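Local coordinates for ferredoxin-like protein (Thermotoga maritima, PDB 7KOE) that probably carries electrons through two [4Fe-4S] clusters, next to a flavin of an electron transfer flavoprotein in the same assembly, at residues L7-D15 / N84-G92. Sequence-based numbering, arbitrary orientation.
Sequences LYLNRYRTD and NYGVLYKFG. With FAD (flavin-adenine dinucleotide), chain J.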
loop_
_atom_site.group_PDB
_atom_site.type_symbol
_atom_site.label_atom_id
_atom_site.label_comp_id
_atom_site.label_asym_id
_atom_site.label_seq_id
_atom_site.Cartn_x
_atom_site.Cartn_y
_atom_site.Cartn_z
ATOM N N LEU D 7 -25.117 5.226 -18.245
ATOM C CA LEU D 7 -26.431 5.392 -17.642
ATOM C C LEU D 7 -26.916 4.117 -16.982
ATOM O O LEU D 7 -27.838 4.169 -16.166
ATOM C CB LEU D 7 -27.452 5.836 -18.683
ATOM C CG LEU D 7 -27.307 7.238 -19.259
ATOM C CD1 LEU D 7 -28.521 7.547 -20.087
ATOM C CD2 LEU D 7 -27.136 8.253 -18.161
ATOM N N TYR D 8 -26.327 2.975 -17.331
ATOM C CA TYR D 8 -26.638 1.730 -16.650
ATOM C C TYR D 8 -26.107 1.718 -15.225
ATOM O O TYR D 8 -26.635 0.987 -14.383
ATOM C CB TYR D 8 -26.071 0.555 -17.448
ATOM C CG TYR D 8 -26.421 -0.794 -16.876
ATOM C CD1 TYR D 8 -27.738 -1.220 -16.817
ATOM C CD2 TYR D 8 -25.436 -1.631 -16.378
ATOM C CE1 TYR D 8 -28.062 -2.444 -16.286
ATOM C CE2 TYR D 8 -25.752 -2.857 -15.847
ATOM C CZ TYR D 8 -27.067 -3.256 -15.800
ATOM O OH TYR D 8 -27.386 -4.478 -15.268
ATOM N N LEU D 9 -25.088 2.528 -14.937
ATOM C CA LEU D 9 -24.539 2.606 -13.592
ATOM C C LEU D 9 -25.484 3.318 -12.639
ATOM O O LEU D 9 -25.499 3.012 -11.444
ATOM C CB LEU D 9 -23.202 3.333 -13.631
ATOM C CG LEU D 9 -22.230 2.807 -14.676
ATOM C CD1 LEU D 9 -21.094 3.769 -14.834
ATOM C CD2 LEU D 9 -21.719 1.445 -14.295
ATOM N N ASN D 10 -26.259 4.271 -13.143
ATOM C CA ASN D 10 -27.191 5.008 -12.310
ATOM C C ASN D 10 -28.363 4.127 -11.915
ATOM O O ASN D 10 -28.652 3.108 -12.540
ATOM C CB ASN D 10 -27.725 6.236 -13.038
ATOM C CG ASN D 10 -26.660 7.229 -13.363
ATOM O OD1 ASN D 10 -26.460 7.582 -14.517
ATOM N ND2 ASN D 10 -25.981 7.708 -12.348
ATOM N N ARG D 11 -29.050 4.538 -10.864
ATOM C CA ARG D 11 -30.246 3.855 -10.411
ATOM C C ARG D 11 -31.461 4.665 -10.815
ATOM O O ARG D 11 -31.504 5.877 -10.599
ATOM C CB ARG D 11 -30.228 3.659 -8.903
ATOM C CG ARG D 11 -31.286 2.722 -8.424
ATOM C CD ARG D 11 -31.565 2.959 -6.984
ATOM N NE ARG D 11 -32.738 2.229 -6.549
ATOM C CZ ARG D 11 -33.494 2.601 -5.530
ATOM N NH1 ARG D 11 -33.197 3.693 -4.850
ATOM N NH2 ARG D 11 -34.543 1.882 -5.193
ATOM N N TYR D 12 -32.439 3.997 -11.402
ATOM C CA TYR D 12 -33.653 4.646 -11.848
ATOM C C TYR D 12 -34.856 3.927 -11.274
ATOM O O TYR D 12 -34.836 2.716 -11.053
ATOM C CB TYR D 12 -33.778 4.647 -13.366
ATOM C CG TYR D 12 -32.766 5.471 -14.107
ATOM C CD1 TYR D 12 -31.502 4.978 -14.378
ATOM C CD2 TYR D 12 -33.084 6.727 -14.568
ATOM C CE1 TYR D 12 -30.590 5.720 -15.074
ATOM C CE2 TYR D 12 -32.176 7.471 -15.264
ATOM C CZ TYR D 12 -30.929 6.970 -15.502
ATOM O OH TYR D 12 -30.023 7.721 -16.197
ATOM N N ARG D 13 -35.911 4.687 -11.034
ATOM C CA ARG D 13 -37.257 4.138 -10.988
ATOM C C ARG D 13 -37.982 4.806 -12.144
ATOM O O ARG D 13 -38.381 5.967 -12.048
ATOM C CB ARG D 13 -37.952 4.377 -9.660
ATOM C CG ARG D 13 -39.224 3.574 -9.557
ATOM C CD ARG D 13 -39.771 3.495 -8.160
ATOM N NE ARG D 13 -39.002 2.623 -7.290
ATOM C CZ ARG D 13 -38.182 3.057 -6.346
ATOM N NH1 ARG D 13 -38.020 4.352 -6.164
ATOM N NH2 ARG D 13 -37.526 2.197 -5.590
ATOM N N THR D 14 -38.116 4.089 -13.247
ATOM C CA THR D 14 -38.677 4.667 -14.451
ATOM C C THR D 14 -40.194 4.716 -14.359
ATOM O O THR D 14 -40.835 3.773 -13.890
ATOM C CB THR D 14 -38.244 3.862 -15.670
ATOM O OG1 THR D 14 -36.860 3.524 -15.547
ATOM C CG2 THR D 14 -38.429 4.670 -16.921
ATOM N N ASP D 15 -40.763 5.837 -14.790
ATOM C CA ASP D 15 -42.206 6.030 -14.874
ATOM C C ASP D 15 -42.562 6.049 -16.356
ATOM O O ASP D 15 -42.664 7.106 -16.973
ATOM C CB ASP D 15 -42.608 7.314 -14.187
ATOM C CG ASP D 15 -44.045 7.308 -13.745
ATOM O OD1 ASP D 15 -44.703 6.261 -13.884
ATOM O OD2 ASP D 15 -44.519 8.350 -13.253
ATOM N N ASN D 84 -40.518 9.698 -6.043
ATOM C CA ASN D 84 -39.973 8.338 -6.101
ATOM C C ASN D 84 -39.825 7.843 -7.534
ATOM O O ASN D 84 -40.001 6.664 -7.809
ATOM C CB ASN D 84 -40.804 7.348 -5.276
ATOM C CG ASN D 84 -39.967 6.321 -4.588
ATOM O OD1 ASN D 84 -38.780 6.195 -4.857
ATOM N ND2 ASN D 84 -40.581 5.562 -3.694
ATOM N N TYR D 85 -39.484 8.736 -8.459
ATOM C CA TYR D 85 -39.279 8.317 -9.840
ATOM C C TYR D 85 -38.140 9.117 -10.451
ATOM O O TYR D 85 -37.748 10.165 -9.938
ATOM C CB TYR D 85 -40.551 8.472 -10.676
ATOM C CG TYR D 85 -41.558 7.374 -10.444
ATOM C CD1 TYR D 85 -41.396 6.127 -11.019
ATOM C CD2 TYR D 85 -42.662 7.581 -9.638
ATOM C CE1 TYR D 85 -42.303 5.121 -10.802
ATOM C CE2 TYR D 85 -43.574 6.581 -9.412
ATOM C CZ TYR D 85 -43.390 5.354 -9.998
ATOM O OH TYR D 85 -44.301 4.351 -9.783
ATOM N N GLY D 86 -37.611 8.604 -11.558
ATOM C CA GLY D 86 -36.510 9.245 -12.247
ATOM C C GLY D 86 -35.168 8.726 -11.786
ATOM O O GLY D 86 -35.088 7.571 -11.377
ATOM N N VAL D 87 -34.111 9.542 -11.857
ATOM C CA VAL D 87 -32.829 9.157 -11.275
ATOM C C VAL D 87 -32.964 9.034 -9.772
ATOM O O VAL D 87 -33.703 9.785 -9.126
ATOM C CB VAL D 87 -31.707 10.153 -11.610
ATOM C CG1 VAL D 87 -31.262 9.997 -12.997
ATOM C CG2 VAL D 87 -32.168 11.568 -11.390
ATOM N N LEU D 88 -32.270 8.058 -9.209
ATOM C CA LEU D 88 -32.157 7.920 -7.768
ATOM C C LEU D 88 -30.668 7.811 -7.510
ATOM O O LEU D 88 -30.104 6.719 -7.548
ATOM C CB LEU D 88 -32.933 6.730 -7.242
ATOM C CG LEU D 88 -34.425 6.742 -7.567
ATOM C CD1 LEU D 88 -35.014 5.389 -7.324
ATOM C CD2 LEU D 88 -35.142 7.791 -6.759
ATOM N N TYR D 89 -30.036 8.954 -7.274
ATOM C CA TYR D 89 -28.592 8.996 -7.126
ATOM C C TYR D 89 -28.179 8.357 -5.813
ATOM O O TYR D 89 -28.550 8.829 -4.737
ATOM C CB TYR D 89 -28.085 10.431 -7.187
ATOM C CG TYR D 89 -28.132 11.077 -8.546
ATOM C CD1 TYR D 89 -27.571 10.466 -9.654
ATOM C CD2 TYR D 89 -28.725 12.311 -8.713
ATOM C CE1 TYR D 89 -27.604 11.070 -10.883
ATOM C CE2 TYR D 89 -28.768 12.914 -9.933
ATOM C CZ TYR D 89 -28.205 12.297 -11.012
ATOM O OH TYR D 89 -28.255 12.922 -12.228
ATOM N N LYS D 90 -27.441 7.263 -5.905
ATOM C CA LYS D 90 -26.751 6.700 -4.760
ATOM C C LYS D 90 -25.357 7.310 -4.730
ATOM O O LYS D 90 -24.708 7.410 -5.772
ATOM C CB LYS D 90 -26.725 5.170 -4.856
ATOM C CG LYS D 90 -26.059 4.608 -6.102
ATOM C CD LYS D 90 -26.109 3.121 -6.210
ATOM C CE LYS D 90 -25.177 2.694 -7.326
ATOM N NZ LYS D 90 -25.612 3.222 -8.640
ATOM N N PHE D 91 -24.913 7.726 -3.542
ATOM C CA PHE D 91 -23.729 8.580 -3.299
ATOM C C PHE D 91 -23.572 9.688 -4.348
ATOM O O PHE D 91 -22.583 9.773 -5.071
ATOM C CB PHE D 91 -22.426 7.769 -3.142
ATOM C CG PHE D 91 -22.256 6.625 -4.102
ATOM C CD1 PHE D 91 -21.662 6.815 -5.332
ATOM C CD2 PHE D 91 -22.661 5.350 -3.751
ATOM C CE1 PHE D 91 -21.518 5.777 -6.205
ATOM C CE2 PHE D 91 -22.505 4.302 -4.625
ATOM C CZ PHE D 91 -21.930 4.519 -5.850
ATOM N N GLY D 92 -24.586 10.536 -4.423
ATOM C CA GLY D 92 -24.629 11.594 -5.414
ATOM C C GLY D 92 -23.637 12.723 -5.215
ATOM O O GLY D 92 -23.347 13.134 -4.101
ATOM O OXT GLY D 92 -23.093 13.272 -6.167
HETATM P PA FAD J . -32.185 0.750 -31.216
HETATM O O1A FAD J . -32.428 1.930 -32.071
HETATM O O2A FAD J . -31.051 0.943 -30.222
HETATM O O5B FAD J . -31.990 -0.501 -32.087
HETATM C C5B FAD J . -32.127 -0.440 -33.521
HETATM C C4B FAD J . -31.353 -1.580 -34.126
HETATM O O4B FAD J . -32.119 -2.163 -35.205
HETATM C C3B FAD J . -29.995 -1.202 -34.713
HETATM O O3B FAD J . -29.013 -2.175 -34.378
HETATM C C2B FAD J . -30.271 -1.162 -36.217
HETATM O O2B FAD J . -29.114 -1.472 -36.982
HETATM C C1B FAD J . -31.301 -2.277 -36.345
HETATM N N9A FAD J . -32.141 -2.190 -37.533
HETATM C C8A FAD J . -32.506 -1.055 -38.207
HETATM N N7A FAD J . -33.267 -1.277 -39.252
HETATM C C5A FAD J . -33.409 -2.656 -39.267
HETATM C C6A FAD J . -34.101 -3.531 -40.127
HETATM N N6A FAD J . -34.811 -3.127 -41.184
HETATM N N1A FAD J . -34.037 -4.854 -39.859
HETATM C C2A FAD J . -33.331 -5.264 -38.804
HETATM N N3A FAD J . -32.643 -4.534 -37.925
HETATM C C4A FAD J . -32.719 -3.230 -38.215
HETATM N N1 FAD J . -34.838 -1.119 -23.069
HETATM C C2 FAD J . -35.523 -2.292 -23.127
HETATM O O2 FAD J . -35.682 -2.882 -24.190
HETATM N N3 FAD J . -36.038 -2.842 -21.980
HETATM C C4 FAD J . -35.939 -2.320 -20.729
HETATM O O4 FAD J . -36.446 -2.899 -19.771
HETATM C C4X FAD J . -35.223 -1.069 -20.673
HETATM N N5 FAD J . -35.086 -0.512 -19.528
HETATM C C5X FAD J . -34.405 0.676 -19.463
HETATM C C6 FAD J . -34.255 1.285 -18.226
HETATM C C7 FAD J . -33.573 2.486 -18.103
HETATM C C7M FAD J . -33.434 3.115 -16.744
HETATM C C8 FAD J . -33.025 3.093 -19.243
HETATM C C8M FAD J . -32.273 4.383 -19.146
HETATM C C9 FAD J . -33.171 2.486 -20.484
HETATM C C9A FAD J . -33.859 1.287 -20.598
HETATM N N10 FAD J . -34.007 0.630 -21.831
HETATM C C10 FAD J . -34.707 -0.544 -21.907
HETATM C "C1'" FAD J . -33.502 1.241 -23.069
HETATM C "C2'" FAD J . -32.140 0.731 -23.513
HETATM O "O2'" FAD J . -31.101 1.420 -22.817
HETATM C "C3'" FAD J . -31.990 0.990 -25.011
HETATM O "O3'" FAD J . -31.954 2.396 -25.225
HETATM C "C4'" FAD J . -33.122 0.404 -25.852
HETATM O "O4'" FAD J . -33.258 -0.989 -25.573
HETATM C "C5'" FAD J . -32.920 0.599 -27.336
HETATM O "O5'" FAD J . -33.910 -0.177 -28.040
HETATM P P FAD J . -33.594 -0.841 -29.426
HETATM O O1P FAD J . -34.830 -1.653 -29.816
HETATM O O2P FAD J . -32.334 -1.560 -29.398
HETATM O O3P FAD J . -33.490 0.392 -30.395
#
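R13 pairs with G86 and Y12 with V87 in a short two-stranded antiparallel ribbon. It joins the N-terminal and C-terminal ends of this two-cluster ferredoxin-type chain, beside FAD. R13 and G86 form the hydrogen-bonded pair: R13 N to G86 O is 3.0 Å and G86 N to R13 O is 2.8 Å. A third backbone bond, L88 N to R11 O at 2.7 Å, extends the ladder. Y12 and V87 lie side by side on one face, with Y12 CE2 3.5 Å from V87 CG1. The Y12 ring also meets the flavin, its CD1 3.6 Å from the methyl C7M. Its hydroxyl is hydrogen-bonded to G60 O, which probably helps fix the ring. T14 OG1 approaches the same methyl, so the ribbon borders the FAD pocket. R13 points to the other face, and R11 and L88 meet beside it. With CG anti to the backbone N (chi1 -168°) and the chain extended, R11 crosses L88 obliquely, and L88 CD1 lies over one face of the R11 guanidinium, toward its rim. NH1 of R11 salt-bridges an acidic side chain of a chain of another protein. Farther along, K90 NZ makes a weak hydrogen bond to L9 O. At the opposite end, D15 salt-bridges R82, and its carboxylate stacks on the Y85 ring, the planes 15° apart. D15 CG lies 3.9 Å above the ring plane, over the centre.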